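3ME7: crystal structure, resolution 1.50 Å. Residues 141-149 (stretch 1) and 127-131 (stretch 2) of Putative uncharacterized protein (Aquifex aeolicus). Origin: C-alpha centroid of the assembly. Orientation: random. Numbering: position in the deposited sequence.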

# COMPACT_ATOMS: atom_id res chain seq x y z
N ASP A 141 -7.89 4.34 7.34
CA ASP A 141 -7.94 5.61 6.61
C ASP A 141 -7.60 5.41 5.15
O ASP A 141 -6.87 4.48 4.80
CB ASP A 141 -6.95 6.62 7.24
CG ASP A 141 -7.43 8.06 7.13
OD1 ASP A 141 -8.45 8.33 6.45
OD2 ASP A 141 -6.78 8.93 7.75
N TYR A 142 -8.17 6.27 4.30
CA TYR A 142 -7.80 6.36 2.89
C TYR A 142 -7.27 7.76 2.65
O TYR A 142 -7.87 8.75 3.11
CB TYR A 142 -9.03 6.17 2.00
CG TYR A 142 -9.55 4.77 1.91
CD1 TYR A 142 -8.94 3.83 1.09
CD2 TYR A 142 -10.68 4.38 2.63
CE1 TYR A 142 -9.42 2.53 0.99
CE2 TYR A 142 -11.18 3.08 2.52
CZ TYR A 142 -10.54 2.16 1.70
OH TYR A 142 -11.01 0.89 1.60
N ILE A 143 -6.17 7.84 1.92
CA ILE A 143 -5.54 9.12 1.56
C ILE A 143 -5.48 9.14 0.05
O ILE A 143 -4.75 8.36 -0.56
CB ILE A 143 -4.14 9.29 2.19
CG1 ILE A 143 -4.23 9.25 3.73
CG2 ILE A 143 -3.46 10.58 1.69
CD1 ILE A 143 -2.90 9.08 4.41
N TYR A 144 -6.25 10.03 -0.56
CA TYR A 144 -6.35 10.08 -2.02
C TYR A 144 -5.49 11.15 -2.63
O TYR A 144 -5.09 12.10 -1.97
CB TYR A 144 -7.80 10.30 -2.45
CG TYR A 144 -8.69 9.14 -2.11
CD1 TYR A 144 -8.70 8.00 -2.91
CD2 TYR A 144 -9.51 9.16 -0.98
CE1 TYR A 144 -9.51 6.91 -2.60
CE2 TYR A 144 -10.31 8.06 -0.66
CZ TYR A 144 -10.30 6.95 -1.47
OH TYR A 144 -11.09 5.85 -1.17
N GLY A 145 -5.20 10.95 -3.92
CA GLY A 145 -4.47 11.93 -4.72
C GLY A 145 -3.00 11.62 -4.82
O GLY A 145 -2.55 10.50 -4.52
N VAL A 146 -2.26 12.62 -5.27
CA VAL A 146 -0.83 12.44 -5.56
C VAL A 146 0.02 13.53 -4.90
O VAL A 146 1.23 13.55 -5.09
CB VAL A 146 -0.54 12.40 -7.08
CG1 VAL A 146 -1.40 11.36 -7.78
CG2 VAL A 146 -0.75 13.76 -7.73
N ASN A 147 -0.63 14.44 -4.17
CA ASN A 147 0.03 15.60 -3.56
C ASN A 147 -0.15 15.55 -2.05
O ASN A 147 -0.96 16.29 -1.49
CB ASN A 147 -0.57 16.92 -4.12
CG ASN A 147 -0.42 17.06 -5.64
OD1 ASN A 147 0.68 16.90 -6.18
ND2 ASN A 147 -1.52 17.38 -6.33
N TYR A 148 0.60 14.66 -1.39
CA TYR A 148 0.35 14.31 0.02
C TYR A 148 0.85 15.37 0.98
O TYR A 148 1.90 16.00 0.75
CB TYR A 148 0.94 12.94 0.37
CG TYR A 148 0.47 11.83 -0.54
CD1 TYR A 148 -0.88 11.71 -0.87
CD2 TYR A 148 1.36 10.89 -1.05
CE1 TYR A 148 -1.32 10.70 -1.71
CE2 TYR A 148 0.93 9.88 -1.91
CZ TYR A 148 -0.40 9.78 -2.22
OH TYR A 148 -0.84 8.80 -3.07
N ASN A 149 0.09 15.60 2.04
CA ASN A 149 0.56 16.43 3.12
C ASN A 149 0.88 15.61 4.36
O ASN A 149 0.35 14.52 4.57
CB ASN A 149 -0.36 17.63 3.41
CG ASN A 149 -1.72 17.23 3.92
OD1 ASN A 149 -1.89 16.88 5.09
ND2 ASN A 149 -2.72 17.31 3.05
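Stretch 2 127-131: PNVVV

Residues 141-144 form the end of a β-strand that begins earlier in the chain, and residues 129-131 open a second strand that continues beyond Val-131. The two run antiparallel, with an angle of 158° between their N-to-C directions and a closest approach of 4.7 Å between their axes. Extended backbone angles hold throughout the paired segment, from -119/135 at Tyr-142 to -146/144 at Val-129. The register places Tyr-142 opposite Val-131, Ile-143 opposite Val-130 and Tyr-144 opposite Val-129, with CA-CA distances of 4.7, 5.1 and 4.4 Å; beyond the strand, Gly-145 lies beside Asn-128, their CA atoms 4.9 Å apart.

Ile-143 and Val-130 form the hydrogen-bonded pair. Ile-143 N donates to Val-130 O at 2.8 Å, and Val-130 N donates to Ile-143 O, also at 2.8 Å, both with nearly linear geometry. The flanking pairs, Tyr-142 with Val-131 and Tyr-144 with Val-129, are non-hydrogen-bonded. The ladder nevertheless extends past the strand, because Gly-145 N donates to Asn-128 O at 2.9 Å. The same carbonyl receives a CA-H...O contact, with Tyr-144 CA 3.3 Å from Asn-128 O; a similar contact brings Val-129 CA to 3.5 Å from Ile-143 O. At Gly-145 the backbone turns to phi/psi 97/-166, where a CB would be jammed against the preceding carbonyl oxygen, so the conformation itself calls for glycine.

Side chains alternate between the two faces of the sheet. Tyr-142, Tyr-144, Val-129 and Val-131 share one face. Both tyrosines adopt the m rotamer, and the ends of their side chains come nearer to the valine strand than their CA-to-CB directions suggest. Tyr-142 touches two valines: its CD1 lies 3.7 Å from Val-129 CG2, which sits at the ring edge, and its CE1 lies 3.6 Å from Val-131 CG2. Tyr-144 CE1 approaches Val-129 CG2 to 3.3 Å, so this one methyl group contacts both aromatic rings.

Ile-143 and Val-130 occupy the other face, with Ile-143 CB 4.5 Å from Val-130 CB. Val-130 is also met by Tyr-148, which reaches back from the loop: Tyr-148 CZ packs 3.8 Å from Val-130 CG2, while Tyr-148 OH makes a weak 2.8 Å hydrogen bond to Gly-145 O, linking the ring to the turn. Next to this turn, Val-146 CG1 lies 3.7 Å from Asn-128 ND2. Asn-147 and Asn-149 remain out of reach of stretch 2. Together the two stretches bury 476 Å², summed over both sides.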

# COMPACT_ATOMS: atom_id res chain seq x y z
N PRO A 127 -8.05 4.85 -9.53
CA PRO A 127 -7.88 5.86 -8.48
C PRO A 127 -6.45 5.99 -7.97
O PRO A 127 -5.64 5.05 -8.05
CB PRO A 127 -8.80 5.38 -7.34
CG PRO A 127 -9.03 3.95 -7.59
CD PRO A 127 -8.80 3.66 -9.05
N ASN A 128 -6.17 7.17 -7.44
CA ASN A 128 -4.92 7.44 -6.74
C ASN A 128 -5.18 7.35 -5.26
O ASN A 128 -5.81 8.23 -4.69
CB ASN A 128 -4.39 8.84 -7.11
CG ASN A 128 -4.19 9.00 -8.61
OD1 ASN A 128 -3.64 8.12 -9.27
ND2 ASN A 128 -4.64 10.11 -9.15
N VAL A 129 -4.70 6.29 -4.62
CA VAL A 129 -5.06 6.06 -3.24
C VAL A 129 -3.92 5.41 -2.46
O VAL A 129 -3.17 4.60 -3.00
CB VAL A 129 -6.36 5.21 -3.10
CG1 VAL A 129 -6.14 3.79 -3.63
CG2 VAL A 129 -6.84 5.20 -1.64
N VAL A 130 -3.79 5.80 -1.19
CA VAL A 130 -2.96 5.09 -0.24
C VAL A 130 -3.88 4.68 0.89
O VAL A 130 -4.75 5.45 1.30
CB VAL A 130 -1.80 6.01 0.26
CG1 VAL A 130 -1.07 5.41 1.45
CG2 VAL A 130 -0.82 6.23 -0.88
N VAL A 131 -3.74 3.44 1.36
CA VAL A 131 -4.65 2.90 2.36
C VAL A 131 -3.84 2.65 3.62
O VAL A 131 -2.71 2.13 3.55
CB VAL A 131 -5.32 1.58 1.90
CG1 VAL A 131 -6.42 1.16 2.90
CG2 VAL A 131 -5.94 1.71 0.51